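Truncated hemoglobin 4 (Chlamydomonas reinhardtii, PDB 6BME) binds haem b as a hexacoordinate truncated haemoglobin that uses lysine as a haem iron ligand, and probably also binds oxygen. Local coordinates at the protoporphyrin IX containing Fe site. Numbering follows the deposited sequence.

The protoporphyrin IX containing Fe site. Residues 33-34, 41, 44-45, 48-49, 52, 60, 65, 69, 71-72, 78, 82-83, 86, 111, 114, 118. With HEM (protoporphyrin IX containing Fe), chain B.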
ATOM      1  N   PHE A  33      -5.906   6.153 -10.635  1.00 11.14           N
ATOM      2  CA  PHE A  33      -5.839   4.689 -10.618  1.00 10.00           C
ATOM      3  C   PHE A  33      -6.984   4.064  -9.833  1.00 12.89           C
ATOM      4  O   PHE A  33      -7.256   2.872 -10.002  1.00 12.75           O
ATOM      5  CB  PHE A  33      -4.510   4.204 -10.033  1.00  8.17           C
ATOM      6  CG  PHE A  33      -3.329   4.503 -10.909  1.00  9.18           C
ATOM      7  CD1 PHE A  33      -3.098   3.748 -12.054  1.00  7.81           C
ATOM      8  CD2 PHE A  33      -2.468   5.547 -10.605  1.00  7.19           C
ATOM      9  CE1 PHE A  33      -2.017   4.018 -12.884  1.00 12.26           C
ATOM     10  CE2 PHE A  33      -1.387   5.842 -11.432  1.00  9.63           C
ATOM     11  CZ  PHE A  33      -1.156   5.063 -12.578  1.00 12.36           C
ATOM     12  N   PHE A  34      -7.664   4.831  -8.990  1.00  9.24           N
ATOM     13  CA  PHE A  34      -8.761   4.290  -8.196  1.00 17.47           C
ATOM     14  C   PHE A  34     -10.140   4.578  -8.790  1.00 20.68           C
ATOM     15  O   PHE A  34     -11.152   4.127  -8.234  1.00 19.07           O
ATOM     16  CB  PHE A  34      -8.654   4.827  -6.764  1.00 14.08           C
ATOM     17  CG  PHE A  34      -7.361   4.438  -6.091  1.00 14.46           C
ATOM     18  CD1 PHE A  34      -7.171   3.146  -5.632  1.00 14.02           C
ATOM     19  CD2 PHE A  34      -6.328   5.344  -5.965  1.00 22.35           C
ATOM     20  CE1 PHE A  34      -5.980   2.770  -5.043  1.00 14.16           C
ATOM     21  CE2 PHE A  34      -5.141   4.987  -5.367  1.00 21.37           C
ATOM     22  CZ  PHE A  34      -4.964   3.695  -4.904  1.00 21.97           C
ATOM     23  N   THR A  41     -13.800  -2.900  -2.112  1.00 15.30           N
ATOM     24  CA  THR A  41     -12.511  -3.370  -2.602  1.00 15.42           C
ATOM     25  C   THR A  41     -11.371  -2.473  -2.128  1.00 13.45           C
ATOM     26  O   THR A  41     -10.313  -2.968  -1.725  1.00 12.54           O
ATOM     27  CB  THR A  41     -12.543  -3.438  -4.130  1.00 16.82           C
ATOM     28  OG1 THR A  41     -13.581  -4.348  -4.547  1.00 18.58           O
ATOM     29  CG2 THR A  41     -11.210  -3.880  -4.675  1.00 15.74           C
ATOM     30  N   ALA A  44     -10.727  -2.829   1.617  1.00 14.36           N
ATOM     31  CA  ALA A  44     -10.090  -4.123   1.839  1.00 14.34           C
ATOM     32  C   ALA A  44      -8.636  -4.094   1.391  1.00 13.16           C
ATOM     33  O   ALA A  44      -7.761  -4.649   2.063  1.00 13.21           O
ATOM     34  CB  ALA A  44     -10.855  -5.235   1.109  1.00 14.85           C
ATOM     35  N   LYS A  45      -8.361  -3.437   0.260  1.00 14.51           N
ATOM     36  CA  LYS A  45      -6.987  -3.281  -0.200  1.00 13.28           C
ATOM     37  C   LYS A  45      -6.121  -2.604   0.853  1.00 13.50           C
ATOM     38  O   LYS A  45      -5.008  -3.061   1.155  1.00 11.03           O
ATOM     39  CB  LYS A  45      -6.957  -2.467  -1.496  1.00 14.22           C
ATOM     40  CG  LYS A  45      -5.602  -1.804  -1.766  1.00 10.35           C
ATOM     41  CD  LYS A  45      -5.616  -1.047  -3.092  1.00 12.95           C
ATOM     42  CE  LYS A  45      -4.411  -0.114  -3.222  1.00 13.34           C
ATOM     43  NZ  LYS A  45      -3.094  -0.821  -3.081  1.00 10.16           N
ATOM     44  N   ARG A  48      -5.346  -4.850   3.787  1.00 13.23           N
ATOM     45  CA  ARG A  48      -4.387  -5.910   3.490  1.00 13.17           C
ATOM     46  C   ARG A  48      -2.985  -5.338   3.268  1.00 14.42           C
ATOM     47  O   ARG A  48      -1.986  -5.961   3.649  1.00 12.80           O
ATOM     48  CB  ARG A  48      -4.860  -6.707   2.272  1.00 14.51           C
ATOM     49  CG  ARG A  48      -4.297  -8.119   2.233  1.00 20.31           C
ATOM     50  CD  ARG A  48      -4.919  -8.970   1.144  1.00 17.58           C
ATOM     51  NE  ARG A  48      -4.556 -10.374   1.332  1.00 17.91           N
ATOM     52  CZ  ARG A  48      -4.739 -11.324   0.421  1.00 26.27           C
ATOM     53  NH1 ARG A  48      -5.273 -11.033  -0.762  1.00 27.09           N
ATOM     54  NH2 ARG A  48      -4.373 -12.564   0.690  1.00 23.17           N
ATOM     55  N   PHE A  49      -2.904  -4.144   2.670  1.00 11.92           N
ATOM     56  CA  PHE A  49      -1.626  -3.442   2.510  1.00 12.42           C
ATOM     57  C   PHE A  49      -0.981  -3.211   3.868  1.00 13.55           C
ATOM     58  O   PHE A  49       0.201  -3.520   4.078  1.00 12.96           O
ATOM     59  CB  PHE A  49      -1.875  -2.109   1.781  1.00 10.35           C
ATOM     60  CG  PHE A  49      -0.628  -1.329   1.408  1.00  9.86           C
ATOM     61  CD1 PHE A  49       0.206  -0.784   2.379  1.00 11.52           C
ATOM     62  CD2 PHE A  49      -0.352  -1.055   0.076  1.00  9.14           C
ATOM     63  CE1 PHE A  49       1.345  -0.045   2.025  1.00 13.63           C
ATOM     64  CE2 PHE A  49       0.775  -0.322  -0.290  1.00 10.33           C
ATOM     65  CZ  PHE A  49       1.624   0.187   0.693  1.00 11.17           C
ATOM     66  N   TYR A  52       0.104  -6.505   5.372  1.00 19.64           N
ATOM     67  CA  TYR A  52       1.301  -6.995   4.690  1.00 16.68           C
ATOM     68  C   TYR A  52       2.554  -6.264   5.156  1.00 14.11           C
ATOM     69  O   TYR A  52       3.591  -6.890   5.412  1.00 17.92           O
ATOM     70  CB  TYR A  52       1.134  -6.848   3.173  1.00 12.93           C
ATOM     71  CG  TYR A  52       2.289  -7.427   2.391  1.00 16.68           C
ATOM     72  CD1 TYR A  52       2.415  -8.801   2.214  1.00 16.98           C
ATOM     73  CD2 TYR A  52       3.261  -6.600   1.834  1.00 21.70           C
ATOM     74  CE1 TYR A  52       3.480  -9.336   1.504  1.00 18.60           C
ATOM     75  CE2 TYR A  52       4.326  -7.128   1.121  1.00 19.78           C
ATOM     76  CZ  TYR A  52       4.426  -8.492   0.959  1.00 18.45           C
ATOM     77  OH  TYR A  52       5.482  -9.015   0.253  1.00 19.63           O
ATOM     78  N   TYR A  60      -0.409 -13.994   0.992  1.00 21.30           N
ATOM     79  CA  TYR A  60      -0.173 -12.864   0.108  1.00 18.29           C
ATOM     80  C   TYR A  60       1.326 -12.702  -0.086  1.00 18.31           C
ATOM     81  O   TYR A  60       2.048 -12.414   0.873  1.00 21.34           O
ATOM     82  CB  TYR A  60      -0.792 -11.593   0.690  1.00 17.46           C
ATOM     83  CG  TYR A  60      -0.907 -10.481  -0.308  1.00 14.77           C
ATOM     84  CD1 TYR A  60      -1.730 -10.605  -1.418  1.00 15.54           C
ATOM     85  CD2 TYR A  60      -0.199  -9.307  -0.143  1.00 15.82           C
ATOM     86  CE1 TYR A  60      -1.848  -9.597  -2.320  1.00 14.16           C
ATOM     87  CE2 TYR A  60      -0.316  -8.288  -1.033  1.00 13.20           C
ATOM     88  CZ  TYR A  60      -1.131  -8.435  -2.124  1.00 16.61           C
ATOM     89  OH  TYR A  60      -1.223  -7.417  -3.020  1.00 18.08           O
ATOM     90  N   ILE A  65       1.049  -9.827  -5.512  1.00 11.18           N
ATOM     91  CA  ILE A  65       1.126  -8.392  -5.768  1.00 15.17           C
ATOM     92  C   ILE A  65       1.230  -8.129  -7.266  1.00 12.38           C
ATOM     93  O   ILE A  65       0.568  -7.228  -7.798  1.00 11.40           O
ATOM     94  CB  ILE A  65       2.306  -7.768  -5.005  1.00 13.12           C
ATOM     95  CG1 ILE A  65       2.079  -7.895  -3.494  1.00 13.76           C
ATOM     96  CG2 ILE A  65       2.481  -6.305  -5.423  1.00 13.34           C
ATOM     97  CD1 ILE A  65       3.300  -7.632  -2.665  1.00 12.79           C
ATOM     98  N   HIS A  69      -1.661  -6.191  -9.781  1.00  8.42           N
ATOM     99  CA  HIS A  69      -1.333  -4.864 -10.298  1.00 10.12           C
ATOM    100  C   HIS A  69      -0.816  -4.855 -11.726  1.00  7.80           C
ATOM    101  O   HIS A  69      -0.628  -3.764 -12.281  1.00  7.61           O
ATOM    102  CB  HIS A  69      -0.292  -4.178  -9.391  1.00  7.53           C
ATOM    103  CG  HIS A  69      -0.780  -3.975  -7.992  1.00  8.44           C
ATOM    104  ND1 HIS A  69      -0.741  -4.973  -7.044  1.00  9.85           N
ATOM    105  CD2 HIS A  69      -1.353  -2.905  -7.389  1.00  9.61           C
ATOM    106  CE1 HIS A  69      -1.264  -4.526  -5.915  1.00  9.07           C
ATOM    107  NE2 HIS A  69      -1.643  -3.274  -6.100  1.00 11.06           N
ATOM    108  N   HIS A  71      -2.079  -5.348 -14.623  1.00  8.51           N
ATOM    109  CA  HIS A  71      -2.883  -4.616 -15.598  1.00  9.85           C
ATOM    110  C   HIS A  71      -2.683  -3.106 -15.491  1.00  9.19           C
ATOM    111  O   HIS A  71      -2.768  -2.405 -16.508  1.00 10.00           O
ATOM    112  CB  HIS A  71      -4.362  -4.986 -15.454  1.00  9.65           C
ATOM    113  CG  HIS A  71      -5.019  -4.429 -14.226  1.00 12.53           C
ATOM    114  ND1 HIS A  71      -4.775  -4.921 -12.961  1.00 13.46           N
ATOM    115  CD2 HIS A  71      -5.928  -3.436 -14.076  1.00 13.57           C
ATOM    116  CE1 HIS A  71      -5.499  -4.248 -12.083  1.00 14.55           C
ATOM    117  NE2 HIS A  71      -6.213  -3.345 -12.735  1.00 16.27           N
ATOM    118  N   LEU A  72      -2.407  -2.584 -14.288  1.00  7.51           N
ATOM    119  CA  LEU A  72      -2.166  -1.149 -14.141  1.00  8.18           C
ATOM    120  C   LEU A  72      -0.830  -0.748 -14.751  1.00  7.11           C
ATOM    121  O   LEU A  72      -0.707   0.328 -15.353  1.00  7.44           O
ATOM    122  CB  LEU A  72      -2.195  -0.747 -12.664  1.00  7.78           C
ATOM    123  CG  LEU A  72      -3.491  -1.111 -11.926  1.00 11.34           C
ATOM    124  CD1 LEU A  72      -3.332  -0.948 -10.423  1.00 11.78           C
ATOM    125  CD2 LEU A  72      -4.653  -0.279 -12.434  1.00 15.19           C
ATOM    126  N   LEU A  78       1.246   2.549 -14.671  1.00  9.52           N
ATOM    127  CA  LEU A  78       1.650   2.542 -13.265  1.00  7.47           C
ATOM    128  C   LEU A  78       3.158   2.344 -13.169  1.00  9.16           C
ATOM    129  O   LEU A  78       3.724   1.466 -13.834  1.00  8.90           O
ATOM    130  CB  LEU A  78       0.917   1.429 -12.516  1.00  6.49           C
ATOM    131  CG  LEU A  78       1.163   1.417 -11.005  1.00  6.69           C
ATOM    132  CD1 LEU A  78       0.614   2.704 -10.453  1.00  6.53           C
ATOM    133  CD2 LEU A  78       0.516   0.197 -10.309  1.00  6.61           C
ATOM    134  N   HIS A  82       4.775   6.285  -8.882  1.00  7.45           N
ATOM    135  CA  HIS A  82       3.515   6.041  -8.195  1.00  7.48           C
ATOM    136  C   HIS A  82       3.731   5.182  -6.953  1.00 11.49           C
ATOM    137  O   HIS A  82       3.200   5.500  -5.879  1.00  7.37           O
ATOM    138  CB  HIS A  82       2.523   5.390  -9.151  1.00 11.10           C
ATOM    139  CG  HIS A  82       2.225   6.224 -10.359  1.00  7.98           C
ATOM    140  ND1 HIS A  82       2.283   5.724 -11.640  1.00  6.89           N
ATOM    141  CD2 HIS A  82       1.885   7.528 -10.480  1.00  8.66           C
ATOM    142  CE1 HIS A  82       1.975   6.678 -12.498  1.00  7.17           C
ATOM    143  NE2 HIS A  82       1.741   7.786 -11.821  1.00  7.44           N
ATOM    144  N   PHE A  83       4.529   4.107  -7.075  1.00  8.59           N
ATOM    145  CA  PHE A  83       4.813   3.247  -5.924  1.00 12.51           C
ATOM    146  C   PHE A  83       5.442   4.039  -4.786  1.00  7.93           C
ATOM    147  O   PHE A  83       5.076   3.867  -3.616  1.00  8.13           O
ATOM    148  CB  PHE A  83       5.742   2.093  -6.309  1.00 11.39           C
ATOM    149  CG  PHE A  83       6.177   1.250  -5.125  1.00 10.42           C
ATOM    150  CD1 PHE A  83       7.273   1.617  -4.346  1.00 13.07           C
ATOM    151  CD2 PHE A  83       5.470   0.103  -4.775  1.00 13.95           C
ATOM    152  CE1 PHE A  83       7.654   0.860  -3.247  1.00  9.33           C
ATOM    153  CE2 PHE A  83       5.849  -0.670  -3.682  1.00 13.25           C
ATOM    154  CZ  PHE A  83       6.939  -0.289  -2.912  1.00 12.30           C
ATOM    155  N   VAL A  86       2.784   6.205  -3.022  1.00  9.34           N
ATOM    156  CA  VAL A  86       1.925   5.394  -2.162  1.00 11.62           C
ATOM    157  C   VAL A  86       2.683   4.982  -0.907  1.00 13.17           C
ATOM    158  O   VAL A  86       2.158   5.062   0.213  1.00  9.19           O
ATOM    159  CB  VAL A  86       1.396   4.165  -2.933  1.00 11.73           C
ATOM    160  CG1 VAL A  86       0.795   3.122  -1.977  1.00  8.82           C
ATOM    161  CG2 VAL A  86       0.363   4.580  -3.980  1.00  7.51           C
ATOM    162  N   LEU A 111       8.248  -2.668   2.273  1.00 16.03           N
ATOM    163  CA  LEU A 111       7.889  -1.932   1.061  1.00 13.99           C
ATOM    164  C   LEU A 111       9.055  -1.860   0.086  1.00 14.35           C
ATOM    165  O   LEU A 111       8.884  -2.067  -1.124  1.00 14.00           O
ATOM    166  CB  LEU A 111       7.414  -0.528   1.434  1.00 13.63           C
ATOM    167  CG  LEU A 111       6.126  -0.505   2.253  1.00 15.39           C
ATOM    168  CD1 LEU A 111       5.723   0.921   2.627  1.00 19.38           C
ATOM    169  CD2 LEU A 111       5.002  -1.225   1.509  1.00 16.06           C
ATOM    170  N   VAL A 114       9.415  -4.989  -1.999  1.00 14.44           N
ATOM    171  CA  VAL A 114       8.514  -5.259  -3.117  1.00 11.77           C
ATOM    172  C   VAL A 114       8.534  -4.165  -4.178  1.00 12.30           C
ATOM    173  O   VAL A 114       7.899  -4.335  -5.236  1.00 14.67           O
ATOM    174  CB  VAL A 114       7.068  -5.503  -2.629  1.00 17.46           C
ATOM    175  CG1 VAL A 114       7.004  -6.802  -1.866  1.00 20.60           C
ATOM    176  CG2 VAL A 114       6.586  -4.352  -1.757  1.00 15.02           C
ATOM    177  N   PHE A 118       7.244  -3.172  -9.159  1.00 11.57           N
ATOM    178  CA  PHE A 118       6.554  -2.062  -9.795  1.00 10.77           C
ATOM    179  C   PHE A 118       7.437  -1.352 -10.806  1.00  8.50           C
ATOM    180  O   PHE A 118       7.092  -0.257 -11.260  1.00 11.69           O
ATOM    181  CB  PHE A 118       6.027  -1.102  -8.727  1.00  7.88           C
ATOM    182  CG  PHE A 118       4.878  -1.678  -7.956  1.00 11.08           C
ATOM    183  CD1 PHE A 118       5.109  -2.542  -6.897  1.00 11.25           C
ATOM    184  CD2 PHE A 118       3.562  -1.425  -8.350  1.00  7.21           C
ATOM    185  CE1 PHE A 118       4.043  -3.114  -6.189  1.00 10.85           C
ATOM    186  CE2 PHE A 118       2.494  -1.987  -7.659  1.00  9.47           C
ATOM    187  CZ  PHE A 118       2.737  -2.842  -6.576  1.00 10.57           C
TER
HETATM  188  CHA HEM B 201      -5.312  -3.733  -5.533  1.00 13.75           C
HETATM  189  CHB HEM B 201      -1.910  -4.162  -2.127  1.00 10.50           C
HETATM  190  CHC HEM B 201       0.730  -0.893  -4.533  1.00  8.07           C
HETATM  191  CHD HEM B 201      -3.324   0.557  -6.713  1.00 10.94           C
HETATM  192  C1A HEM B 201      -4.652  -4.199  -4.417  1.00 13.77           C
HETATM  193  C2A HEM B 201      -5.067  -5.240  -3.487  1.00 13.84           C
HETATM  194  C3A HEM B 201      -4.107  -5.329  -2.547  1.00 13.10           C
HETATM  195  C4A HEM B 201      -3.068  -4.369  -2.843  1.00  8.62           C
HETATM  196  CMA HEM B 201      -4.039  -6.280  -1.334  1.00 11.28           C
HETATM  197  CAA HEM B 201      -6.367  -6.103  -3.560  1.00 22.40           C
HETATM  198  CBA HEM B 201      -7.630  -5.244  -3.485  1.00 34.87           C
HETATM  199  CGA HEM B 201      -8.892  -6.073  -3.336  1.00 39.48           C
HETATM  200  O1A HEM B 201      -9.211  -6.895  -4.252  1.00 34.09           O
HETATM  201  O2A HEM B 201      -9.590  -5.880  -2.297  1.00 31.63           O
HETATM  202  C1B HEM B 201      -0.836  -3.409  -2.560  1.00  9.27           C
HETATM  203  C2B HEM B 201       0.533  -3.498  -2.095  1.00 10.14           C
HETATM  204  C3B HEM B 201       1.250  -2.596  -2.782  1.00 10.74           C
HETATM  205  C4B HEM B 201       0.356  -1.895  -3.670  1.00 11.13           C
HETATM  206  CMB HEM B 201       1.062  -4.487  -1.029  1.00 10.96           C
HETATM  207  CAB HEM B 201       2.755  -2.246  -2.686  1.00 13.05           C
HETATM  208  CBB HEM B 201       3.507  -2.483  -1.612  1.00 15.27           C
HETATM  209  C1C HEM B 201      -0.158  -0.149  -5.265  1.00  8.36           C
HETATM  210  C2C HEM B 201       0.136   1.081  -5.940  1.00  8.65           C
HETATM  211  C3C HEM B 201      -0.976   1.515  -6.528  1.00  7.07           C
HETATM  212  C4C HEM B 201      -2.023   0.543  -6.262  1.00  6.96           C
HETATM  213  CMC HEM B 201       1.515   1.774  -5.929  1.00 13.02           C
HETATM  214  CAC HEM B 201      -1.079   2.820  -7.342  1.00  9.16           C
HETATM  215  CBC HEM B 201      -2.192   3.559  -7.305  1.00 16.34           C
HETATM  216  C1D HEM B 201      -4.190  -0.522  -6.649  1.00 12.66           C
HETATM  217  C2D HEM B 201      -5.459  -0.647  -7.336  1.00  8.10           C
HETATM  218  C3D HEM B 201      -6.000  -1.818  -7.003  1.00 10.24           C
HETATM  219  C4D HEM B 201      -5.098  -2.488  -6.097  1.00 11.18           C
HETATM  220  CMD HEM B 201      -6.061   0.423  -8.262  1.00  9.11           C
HETATM  221  CAD HEM B 201      -7.370  -2.405  -7.450  1.00 14.46           C
HETATM  222  CBD HEM B 201      -7.263  -3.000  -8.847  1.00 22.24           C
HETATM  223  CGD HEM B 201      -8.639  -3.493  -9.233  1.00 23.50           C
HETATM  224  O1D HEM B 201      -9.344  -4.056  -8.358  1.00 22.50           O
HETATM  225  O2D HEM B 201      -9.016  -3.337 -10.416  1.00 27.71           O
HETATM  226  NA  HEM B 201      -3.449  -3.693  -3.980  1.00 10.63           N
HETATM  227  NB  HEM B 201      -0.910  -2.420  -3.529  1.00  8.14           N
HETATM  228  NC  HEM B 201      -1.478  -0.451  -5.492  1.00  9.76           N
HETATM  229  ND  HEM B 201      -3.992  -1.676  -5.906  1.00  7.35           N
HETATM  230 FE   HEM B 201      -2.459  -2.039  -4.716  1.00  7.94          FE
HETATM  231  O   HOH W   1      -8.150  -1.455 -11.714  1.00 29.34           O
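Two protein nitrogens clamp the haem iron from opposite faces of the porphyrin, completing a near-octahedral, hexacoordinate centre. On the proximal side His69 NE2 binds HEM FE at 2.0 Å. On the distal side the amine NZ of Lys45 binds HEM FE at 2.1 Å. The two stand 172° apart at the metal. The lysine runs along the distal face with CG anti to the backbone N (chi1 158°) and stays extended until chi4 (57°), where the chain bends and turns the amine onto the iron; CD lies 3.3 Å from pyrrole nitrogen ND of HEM. This amine fills the sixth position, so an exogenous ligand would have to displace it. Behind the proximal histidine, ND1 of His69 donates to the backbone carbonyl O of Ile65 at 2.7 Å, in the imidazole plane and onto a carbonyl lone pair, which fixes the ring rotation and would be expected to increase its electron donation to iron. At the propionate edge, His71 NE2 reaches water 1 at 2.9 Å almost in line, and the water bridges to carboxylate oxygen O2D of HEM.

Aromatic rings cover both faces. Phe49 lays its CD2-CE2 side over pyrrole B distally, CD2 3.4 Å from HEM C2B, while Phe118 points CZ at the meso carbon CHC from the proximal side and also caps one face of the His69 ring. Phe34 packs at the distal rim, its CZ 3.7 Å from vinyl carbon CBC of HEM and its edge toward Lys45 CE. Its CE1 also lies 3.8 Å from the meso carbon CHD of HEM; an alanine here would probably lose this packing against the vinyl and meso edge and loosen the support of the lysine chain. Phe83, Leu111 and Val114 enclose the other vinyl.

The pocket belongs to a truncated, 2-on-2 globin domain: helix 39-53 supplies the distal lysine, helix 62-75 the proximal histidine, and helices 80-96 and 101-114 line the buried vinyl end.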